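Local coordinates for glycerol Dehydrogenase (PDB 5XN8), which catalyses the NAD-dependent oxidation of glycerol to dihydroxyacetone as a metal-dependent member of the iron-containing alcohol dehydrogenase family, here with zinc bound, at residues F33-D38 and G94-T99. Numbering follows the deposited sequence.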
# COMPACT_ATOMS: atom_id res chain seq x y z
N PHE A 33 57.96 -8.12 1.32
CA PHE A 33 58.56 -6.83 1.60
C PHE A 33 57.47 -5.93 2.19
O PHE A 33 56.56 -5.50 1.48
CB PHE A 33 59.11 -6.26 0.29
CG PHE A 33 59.78 -4.93 0.42
CD1 PHE A 33 61.08 -4.84 0.88
CD2 PHE A 33 59.12 -3.76 0.04
CE1 PHE A 33 61.71 -3.61 0.98
CE2 PHE A 33 59.74 -2.53 0.13
CZ PHE A 33 61.04 -2.46 0.61
N VAL A 34 57.56 -5.64 3.48
CA VAL A 34 56.52 -4.93 4.22
C VAL A 34 56.89 -3.46 4.39
O VAL A 34 57.98 -3.17 4.86
CB VAL A 34 56.32 -5.57 5.62
CG1 VAL A 34 55.05 -5.04 6.29
CG2 VAL A 34 56.30 -7.08 5.53
N ILE A 35 56.00 -2.54 4.02
CA ILE A 35 56.25 -1.09 4.21
C ILE A 35 55.18 -0.37 5.03
O ILE A 35 53.98 -0.69 4.94
CB ILE A 35 56.47 -0.34 2.87
CG1 ILE A 35 55.19 -0.26 2.03
CG2 ILE A 35 57.58 -1.01 2.07
CD1 ILE A 35 55.34 0.60 0.79
N ALA A 36 55.63 0.61 5.81
CA ALA A 36 54.77 1.45 6.65
C ALA A 36 55.56 2.66 7.16
O ALA A 36 56.79 2.61 7.27
CB ALA A 36 54.24 0.65 7.82
N ASP A 37 54.86 3.75 7.47
CA ASP A 37 55.47 4.89 8.17
C ASP A 37 55.74 4.49 9.63
O ASP A 37 55.26 3.45 10.09
CB ASP A 37 54.64 6.19 8.04
CG ASP A 37 53.27 6.12 8.72
OD1 ASP A 37 53.08 5.38 9.70
OD2 ASP A 37 52.36 6.87 8.30
N ASP A 38 56.51 5.30 10.34
CA ASP A 38 56.96 4.94 11.70
C ASP A 38 55.82 4.80 12.68
O ASP A 38 55.83 3.90 13.51
CB ASP A 38 57.99 5.91 12.24
CG ASP A 38 59.26 5.90 11.43
OD1 ASP A 38 59.98 4.87 11.41
OD2 ASP A 38 59.53 6.94 10.82
N GLY A 94 46.49 5.93 2.58
CA GLY A 94 46.43 5.90 1.12
C GLY A 94 47.76 5.95 0.38
O GLY A 94 48.00 5.16 -0.54
N LYS A 95 48.63 6.87 0.79
CA LYS A 95 49.94 7.04 0.13
C LYS A 95 50.85 5.82 0.30
O LYS A 95 51.55 5.45 -0.62
CB LYS A 95 50.62 8.31 0.64
CG LYS A 95 49.92 9.60 0.23
CD LYS A 95 50.73 10.83 0.65
CE LYS A 95 49.93 12.13 0.72
NZ LYS A 95 49.82 12.90 -0.54
N THR A 96 50.81 5.18 1.47
CA THR A 96 51.55 3.94 1.71
C THR A 96 51.05 2.79 0.83
O THR A 96 51.84 2.06 0.24
CB THR A 96 51.45 3.49 3.18
OG1 THR A 96 51.82 4.55 4.04
CG2 THR A 96 52.35 2.29 3.44
N LEU A 97 49.73 2.62 0.77
CA LEU A 97 49.13 1.52 0.02
C LEU A 97 49.38 1.67 -1.47
O LEU A 97 49.71 0.69 -2.15
CB LEU A 97 47.62 1.43 0.31
CG LEU A 97 47.12 0.61 1.52
CD1 LEU A 97 48.14 0.31 2.60
CD2 LEU A 97 45.87 1.22 2.11
N ASP A 98 49.23 2.89 -1.98
CA ASP A 98 49.47 3.19 -3.39
C ASP A 98 50.91 2.96 -3.81
O ASP A 98 51.17 2.58 -4.96
CB ASP A 98 49.06 4.64 -3.72
CG ASP A 98 47.55 4.83 -3.76
OD1 ASP A 98 46.79 3.92 -3.33
OD2 ASP A 98 47.11 5.91 -4.24
N THR A 99 51.86 3.21 -2.91
CA THR A 99 53.27 2.92 -3.17
C THR A 99 53.56 1.42 -3.21
O THR A 99 54.42 0.97 -3.98
CB THR A 99 54.20 3.58 -2.12
OG1 THR A 99 53.87 4.97 -2.04
CG2 THR A 99 55.66 3.44 -2.50
O HOH W 1 51.99 3.81 6.92
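Ile35 and Thr96 meet where strand 31-36 packs against the first turns of helix 94-107 in the Rossmann-like, nucleotide-binding half of this iron-containing alcohol dehydrogenase, a worked example of how a parallel sheet is faced by its helices. The strand and helix segments run nearly antiparallel, at 157°, with their axes 8.6 Å apart. The methyl CG2 of Thr96 does most of the touching: it lies 3.7 Å from the carbonyl oxygen of Ile35 and 4.1 Å from CG1 of the same residue, while the two side chains pass alongside one another, pointing opposite ways. In Thr96, chi1 of -53° sets OG1 beside the backbone N and leaves CG2 anti to that N, which splits the residue into an apolar branch for the strand and a polar branch that meets a bridging water. Ile35 reaches farther along the helix, its CD1 coming within 4.3 Å of CB of Thr99.

No direct hydrogen bond crosses the contact; the water makes the link instead, accepting from Asp37 N at 2.9 Å and pairing with Thr96 OG1. This bridge lies at the strand's C-terminal end, where Asp37, Gly94 and Lys95 probably contribute to the NAD site, as in a close relative. Farther out, the side chain of Ile35 also packs on Leu76 of helix 70-83. Phe64 packs on both threonines, and Cys68 and Ile73 on Thr99. Asp37 is meanwhile the N-cap of helix 38-54, its OD1 bonded to Val40 N. Within helix 94-107, Lys95 O accepts hydrogen bonds from both Thr99 N and Thr99 OG1, the latter at 2.8 Å with the donor tilted 21° from the carbonyl plane.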